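Local coordinates for thiol-activated cytolysin (Desulfobulbus propionicus, PDB 6NAL), which probably acts as a pore-forming toxin of the cholesterol-dependent cytolysin family, assembling on target membranes and piercing them, at residues V93-V98 / D210-T216; G366-H372 / F412-L418. All blocks are in the same frame, centred on the assembly; numbering follows the deposited sequence.

Contact 1. Residues V93-V98 / D210-T216; sequences VDKDRV and DIFAEST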
loop_
_atom_site.group_PDB
_atom_site.type_symbol
_atom_site.label_atom_id
_atom_site.label_comp_id
_atom_site.label_asym_id
_atom_site.label_seq_id
_atom_site.Cartn_x
_atom_site.Cartn_y
_atom_site.Cartn_z
ATOM N N VAL A 93 -24.343 33.997 -38.699
ATOM C CA VAL A 93 -24.549 34.337 -40.102
ATOM C C VAL A 93 -25.837 33.683 -40.591
ATOM O O VAL A 93 -26.442 32.846 -39.915
ATOM C CB VAL A 93 -23.355 33.924 -40.993
ATOM C CG1 VAL A 93 -22.150 34.812 -40.716
ATOM C CG2 VAL A 93 -22.976 32.479 -40.787
ATOM N N ASP A 94 -26.260 34.074 -41.782
ATOM C CA ASP A 94 -27.495 33.540 -42.340
ATOM C C ASP A 94 -27.213 32.187 -42.961
ATOM O O ASP A 94 -26.179 31.990 -43.610
ATOM C CB ASP A 94 -28.061 34.507 -43.379
ATOM C CG ASP A 94 -28.439 35.844 -42.769
ATOM O OD1 ASP A 94 -29.064 35.813 -41.683
ATOM O OD2 ASP A 94 -28.117 36.908 -43.354
ATOM N N LYS A 95 -28.147 31.267 -42.793
ATOM C CA LYS A 95 -27.916 29.903 -43.229
ATOM C C LYS A 95 -29.023 29.396 -44.142
ATOM O O LYS A 95 -30.119 29.949 -44.196
ATOM C CB LYS A 95 -27.775 28.983 -42.013
ATOM C CG LYS A 95 -26.545 29.272 -41.147
ATOM C CD LYS A 95 -26.534 28.427 -39.906
ATOM C CE LYS A 95 -27.095 29.166 -38.716
ATOM N NZ LYS A 95 -26.888 28.293 -37.524
ATOM N N ASP A 96 -28.695 28.347 -44.888
ATOM C CA ASP A 96 -29.654 27.605 -45.690
ATOM C C ASP A 96 -30.112 26.351 -44.937
ATOM O O ASP A 96 -29.700 26.114 -43.796
ATOM C CB ASP A 96 -29.048 27.243 -47.049
ATOM C CG ASP A 96 -30.108 27.152 -48.179
ATOM O OD1 ASP A 96 -31.334 27.288 -47.921
ATOM O OD2 ASP A 96 -29.704 26.928 -49.342
ATOM N N ARG A 97 -30.930 25.520 -45.603
ATOM C CA ARG A 97 -31.672 24.446 -44.951
ATOM C C ARG A 97 -30.781 23.247 -44.649
ATOM O O ARG A 97 -29.840 22.939 -45.383
ATOM C CB ARG A 97 -32.860 23.998 -45.816
ATOM C CG ARG A 97 -33.901 25.100 -46.167
ATOM C CD ARG A 97 -35.319 24.563 -46.514
ATOM N NE ARG A 97 -35.352 23.313 -47.291
ATOM C CZ ARG A 97 -34.805 23.134 -48.502
ATOM N NH1 ARG A 97 -34.159 24.131 -49.113
ATOM N NH2 ARG A 97 -34.901 21.948 -49.111
ATOM N N VAL A 98 -31.116 22.549 -43.568
ATOM C CA VAL A 98 -30.360 21.397 -43.090
ATOM C C VAL A 98 -31.328 20.323 -42.628
ATOM O O VAL A 98 -32.384 20.622 -42.062
ATOM C CB VAL A 98 -29.424 21.777 -41.921
ATOM C CG1 VAL A 98 -28.967 20.528 -41.163
ATOM C CG2 VAL A 98 -28.242 22.535 -42.403
ATOM N N ASP A 210 -22.648 24.865 -48.490
ATOM C CA ASP A 210 -24.106 24.726 -48.606
ATOM C C ASP A 210 -24.874 25.041 -47.316
ATOM O O ASP A 210 -26.093 25.243 -47.365
ATOM C CB ASP A 210 -24.506 23.300 -49.043
ATOM C CG ASP A 210 -23.913 22.885 -50.406
ATOM O OD1 ASP A 210 -23.029 23.604 -50.954
ATOM O OD2 ASP A 210 -24.338 21.822 -50.923
ATOM N N ILE A 211 -24.212 25.049 -46.157
ATOM C CA ILE A 211 -24.871 25.471 -44.925
ATOM C C ILE A 211 -25.186 26.957 -44.923
ATOM O O ILE A 211 -26.085 27.390 -44.181
ATOM C CB ILE A 211 -24.000 25.118 -43.707
ATOM C CG1 ILE A 211 -24.738 25.360 -42.398
ATOM C CG2 ILE A 211 -22.679 25.933 -43.680
ATOM C CD1 ILE A 211 -25.551 24.196 -41.934
ATOM N N PHE A 212 -24.481 27.755 -45.725
ATOM C CA PHE A 212 -24.720 29.189 -45.700
ATOM C C PHE A 212 -25.755 29.615 -46.748
ATOM O O PHE A 212 -25.906 29.005 -47.809
ATOM C CB PHE A 212 -23.397 29.915 -45.894
ATOM C CG PHE A 212 -22.369 29.564 -44.851
ATOM C CD1 PHE A 212 -22.528 29.981 -43.544
ATOM C CD2 PHE A 212 -21.260 28.792 -45.180
ATOM C CE1 PHE A 212 -21.572 29.663 -42.573
ATOM C CE2 PHE A 212 -20.294 28.456 -44.226
ATOM C CZ PHE A 212 -20.436 28.910 -42.921
ATOM N N ALA A 213 -26.517 30.644 -46.404
ATOM C CA ALA A 213 -27.341 31.315 -47.410
ATOM C C ALA A 213 -26.471 31.878 -48.535
ATOM O O ALA A 213 -25.295 32.238 -48.340
ATOM C CB ALA A 213 -28.154 32.441 -46.765
ATOM N N GLU A 214 -27.076 31.979 -49.720
ATOM C CA GLU A 214 -26.345 32.439 -50.899
ATOM C C GLU A 214 -25.786 33.841 -50.720
ATOM O O GLU A 214 -24.760 34.169 -51.328
ATOM C CB GLU A 214 -27.252 32.400 -52.121
ATOM C CG GLU A 214 -27.275 31.050 -52.835
ATOM C CD GLU A 214 -28.108 31.073 -54.107
ATOM O OE1 GLU A 214 -29.351 30.950 -53.995
ATOM O OE2 GLU A 214 -27.516 31.213 -55.207
ATOM N N SER A 215 -26.422 34.660 -49.872
ATOM C CA SER A 215 -25.944 36.016 -49.616
ATOM C C SER A 215 -24.681 36.082 -48.771
ATOM O O SER A 215 -24.013 37.123 -48.783
ATOM C CB SER A 215 -27.014 36.836 -48.905
ATOM O OG SER A 215 -27.671 36.087 -47.897
ATOM N N THR A 216 -24.363 35.036 -48.011
ATOM C CA THR A 216 -23.237 35.068 -47.069
ATOM C C THR A 216 -21.919 34.955 -47.826
ATOM O O THR A 216 -21.808 34.233 -48.812
ATOM C CB THR A 216 -23.346 33.915 -46.043
ATOM O OG1 THR A 216 -24.494 34.095 -45.206
ATOM C CG2 THR A 216 -22.111 33.860 -45.134
#

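Contact 2. Residues G366-H372 / F412-L418; sequences GEIRLEH and FSTTIPL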
loop_
_atom_site.group_PDB
_atom_site.type_symbol
_atom_site.label_atom_id
_atom_site.label_comp_id
_atom_site.label_asym_id
_atom_site.label_seq_id
_atom_site.Cartn_x
_atom_site.Cartn_y
_atom_site.Cartn_z
ATOM N N GLY A 366 -4.182 -2.461 20.771
ATOM C CA GLY A 366 -4.456 -3.824 21.178
ATOM C C GLY A 366 -3.910 -4.117 22.555
ATOM O O GLY A 366 -3.308 -3.262 23.207
ATOM N N GLU A 367 -4.120 -5.345 23.005
ATOM C CA GLU A 367 -3.589 -5.744 24.303
ATOM C C GLU A 367 -2.996 -7.125 24.181
ATOM O O GLU A 367 -3.457 -7.942 23.378
ATOM C CB GLU A 367 -4.666 -5.701 25.390
ATOM C CG GLU A 367 -4.977 -4.255 25.807
ATOM C CD GLU A 367 -6.193 -4.102 26.730
ATOM O OE1 GLU A 367 -6.827 -5.132 27.094
ATOM O OE2 GLU A 367 -6.507 -2.932 27.084
ATOM N N ILE A 368 -1.957 -7.375 24.983
ATOM C CA ILE A 368 -1.456 -8.725 25.256
ATOM C C ILE A 368 -1.666 -9.026 26.738
ATOM O O ILE A 368 -1.102 -8.343 27.599
ATOM C CB ILE A 368 0.024 -8.885 24.875
ATOM C CG1 ILE A 368 0.236 -8.694 23.373
ATOM C CG2 ILE A 368 0.550 -10.278 25.303
ATOM C CD1 ILE A 368 1.641 -8.363 23.028
ATOM N N ARG A 369 -2.492 -10.036 27.031
ATOM C CA ARG A 369 -2.696 -10.520 28.396
ATOM C C ARG A 369 -1.858 -11.774 28.611
ATOM O O ARG A 369 -1.954 -12.729 27.838
ATOM C CB ARG A 369 -4.172 -10.838 28.685
ATOM C CG ARG A 369 -5.116 -9.646 28.765
ATOM C CD ARG A 369 -6.224 -9.884 29.779
ATOM N NE ARG A 369 -7.399 -9.037 29.542
ATOM C CZ ARG A 369 -8.410 -8.914 30.400
ATOM N NH1 ARG A 369 -8.389 -9.578 31.555
ATOM N NH2 ARG A 369 -9.439 -8.130 30.113
ATOM N N LEU A 370 -1.045 -11.776 29.649
ATOM C CA LEU A 370 -0.253 -12.949 30.040
ATOM C C LEU A 370 -0.833 -13.549 31.313
ATOM O O LEU A 370 -1.190 -12.806 32.218
ATOM C CB LEU A 370 1.196 -12.566 30.283
ATOM C CG LEU A 370 1.755 -11.773 29.098
ATOM C CD1 LEU A 370 3.159 -11.336 29.534
ATOM C CD2 LEU A 370 1.821 -12.556 27.774
ATOM N N GLU A 371 -1.004 -14.868 31.354
ATOM C CA GLU A 371 -1.554 -15.534 32.527
ATOM C C GLU A 371 -0.766 -16.801 32.770
ATOM O O GLU A 371 -0.497 -17.587 31.857
ATOM C CB GLU A 371 -3.038 -15.838 32.365
ATOM C CG GLU A 371 -3.749 -14.713 31.576
ATOM C CD GLU A 371 -5.286 -14.781 31.580
ATOM O OE1 GLU A 371 -5.851 -15.610 30.829
ATOM O OE2 GLU A 371 -5.925 -13.968 32.302
ATOM N N HIS A 372 -0.351 -16.935 34.002
ATOM C CA HIS A 372 0.412 -18.067 34.475
ATOM C C HIS A 372 -0.364 -18.667 35.634
ATOM O O HIS A 372 -0.622 -17.987 36.636
ATOM C CB HIS A 372 1.780 -17.598 34.909
ATOM C CG HIS A 372 2.607 -18.629 35.599
ATOM N ND1 HIS A 372 2.470 -19.977 35.366
ATOM C CD2 HIS A 372 3.628 -18.496 36.481
ATOM C CE1 HIS A 372 3.379 -20.632 36.068
ATOM N NE2 HIS A 372 4.097 -19.756 36.752
ATOM N N PHE A 412 -0.279 -15.266 38.254
ATOM C CA PHE A 412 0.277 -14.049 37.699
ATOM C C PHE A 412 -0.544 -13.687 36.479
ATOM O O PHE A 412 -0.941 -14.567 35.715
ATOM C CB PHE A 412 1.707 -14.206 37.264
ATOM C CG PHE A 412 2.195 -13.067 36.443
ATOM C CD1 PHE A 412 2.379 -11.804 37.029
ATOM C CD2 PHE A 412 2.467 -13.232 35.098
ATOM C CE1 PHE A 412 2.819 -10.731 36.289
ATOM C CE2 PHE A 412 2.933 -12.154 34.337
ATOM C CZ PHE A 412 3.100 -10.898 34.933
ATOM N N SER A 413 -0.757 -12.396 36.280
ATOM C CA SER A 413 -1.662 -11.917 35.249
ATOM C C SER A 413 -1.426 -10.429 35.007
ATOM O O SER A 413 -1.561 -9.618 35.926
ATOM C CB SER A 413 -3.100 -12.180 35.670
ATOM O OG SER A 413 -4.009 -11.615 34.736
ATOM N N THR A 414 -1.076 -10.054 33.785
ATOM C CA THR A 414 -0.865 -8.648 33.459
ATOM C C THR A 414 -1.339 -8.380 32.039
ATOM O O THR A 414 -1.599 -9.300 31.246
ATOM C CB THR A 414 0.613 -8.230 33.684
ATOM O OG1 THR A 414 0.709 -6.800 33.693
ATOM C CG2 THR A 414 1.581 -8.836 32.664
ATOM N N THR A 415 -1.550 -7.099 31.767
ATOM C CA THR A 415 -1.979 -6.645 30.460
ATOM C C THR A 415 -0.895 -5.714 29.946
ATOM O O THR A 415 -0.512 -4.763 30.638
ATOM C CB THR A 415 -3.346 -5.968 30.546
ATOM O OG1 THR A 415 -4.350 -6.958 30.801
ATOM C CG2 THR A 415 -3.695 -5.303 29.233
ATOM N N ILE A 416 -0.371 -6.017 28.760
ATOM C CA ILE A 416 0.547 -5.124 28.040
ATOM C C ILE A 416 -0.217 -4.310 26.991
ATOM O O ILE A 416 -0.565 -4.856 25.951
ATOM C CB ILE A 416 1.670 -5.942 27.378
ATOM C CG1 ILE A 416 2.450 -6.729 28.429
ATOM C CG2 ILE A 416 2.633 -5.052 26.550
ATOM C CD1 ILE A 416 3.315 -7.730 27.832
ATOM N N PRO A 417 -0.540 -3.047 27.197
ATOM C CA PRO A 417 -1.261 -2.294 26.151
ATOM C C PRO A 417 -0.323 -1.751 25.073
ATOM O O PRO A 417 0.741 -1.199 25.355
ATOM C CB PRO A 417 -1.935 -1.157 26.933
ATOM C CG PRO A 417 -0.889 -0.859 28.039
ATOM C CD PRO A 417 -0.156 -2.200 28.335
ATOM N N LEU A 418 -0.772 -1.875 23.821
ATOM C CA LEU A 418 -0.038 -1.465 22.636
ATOM C C LEU A 418 -0.880 -0.537 21.771
ATOM O O LEU A 418 -2.069 -0.780 21.551
ATOM C CB LEU A 418 0.363 -2.704 21.837
ATOM C CG LEU A 418 1.449 -3.546 22.532
ATOM C CD1 LEU A 418 1.570 -4.858 21.776
ATOM C CD2 LEU A 418 2.802 -2.840 22.593
#

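Contact 1. Residues V93-V98 / D210-T216
Ile-211, Asp-94 and Asp-96 bury the most surface here, and all three work largely through their backbones. The peptide N of Asp-96 donates to the carbonyl O of Ile-211 at 2.9 Å, coming in 48° above the carbonyl plane. Two residues back, the carbonyl O of Asp-94 takes two donors from the same face of its plane: Ala-213 N at 3.1 Å and Thr-216 OG1, also at 3.1 Å. The second bond ties in the type I turn from Ala-213 to Thr-216; in Thr-216, OG1 lies beside the backbone N (chi1 -66°), on the side from which it reaches Asp-94 O. Between these bonds Lys-95 and Phe-212 form a single beta bridge, with their CA atoms 4.1 Å apart, and Lys-95 CB rests 3.2 Å from Ile-211 O. The CB of Asp-96 lies alongside the peptide oxygens of Asp-210 and Phe-212. At the other end Val-93 CG2 meets the edge of the Phe-212 ring, 3.6 Å from CE1, while Ile-211 CG2 sits over the centre of one ring face. The bridge thus pins the loop leading into strand 98-103 to the loop ahead of helix 218-224. Arg-4 of helix 2-12 binds both the Asp-96 carboxylate and Phe-212 O, and the Phe-212 ring packs among Leu-76 of strand 76-78, Leu-221 of helix 218-224 and Ile-7.

Contact 2. Residues G366-H372 / F412-L418
Ile-368 and Ile-416 exchange a pair of backbone hydrogen bonds that includes the shortest of the contact: Ile-416 N to Ile-368 O is 2.7 Å and nearly straight at 177°, and Ile-368 N returns a bond to Ile-416 O at 3.0 Å. Three more such pairs follow the same antiparallel register, joining Gly-366 with Leu-418, Leu-370 with Thr-414, and His-372 with Phe-412. The eight bonds make a regular ladder between strands whose directions differ by 161°. At the non-hydrogen-bonded pairs in between, CA-H groups lean on carbonyls; Ser-413 CA, for example, lies 3.2 Å from Leu-370 O.

Apolar side chains gather on the face of Ile-368, Leu-370, Ile-416 and Leu-418. Ile-368 CD1 touches Leu-418 CD1 at 3.7 Å, and Leu-370 CD1 meets Ile-416 CD1 at 4.0 Å. In both isoleucines CG1 stands beside the backbone N (chi1 -63° in Ile-368) and the extended chi2 carries CD1 out to the diagonal neighbour, whereas directly across the pair CB faces CB. Phe-412 presents its ring edge to His-372 CB. This face packs on Val-382, Phe-380 and Trp-401 of the neighbouring sheet, while His-372 NE2 is held by Tyr-376 O.

On the other face Thr-415 stands between two longer chains. Its CG2 touches Glu-367 CD at 3.7 Å, and its OG1 lies 3.5 Å from Arg-369 CG, nearest the aliphatic stem, with NE a little farther off and no hydrogen bond between them.

The chemistry is thus two-sided, as expected of a beta-sandwich layer: a mainly apolar face turned to the opposing sheet, a largely polar one with charged and hydroxyl side chains, and the strands joined by eight backbone hydrogen bonds.

In the fold
Contact 1 and contact 2 lie on opposite sides of the chain's centre, their own centres about 88 Å apart and their nearest atoms about 70 Å apart. Contact 1 closes along the chain before contact 2 opens, and they share no sheet: 93-98 and 210-216 are loop segments bridged beside the large antiparallel sheet, the first running into its strand 98-103, whereas 366-372 and 412-418 pair within the mixed sheet of the C-terminal beta-sandwich domain. The long strand 349-372, paired also with strand 44-59, reaches from the body of the molecule into contact 2. Contact 2 thus belongs to the domain that probably meets the membrane, as in relatives, and contact 1 to the far side of the elongated toxin.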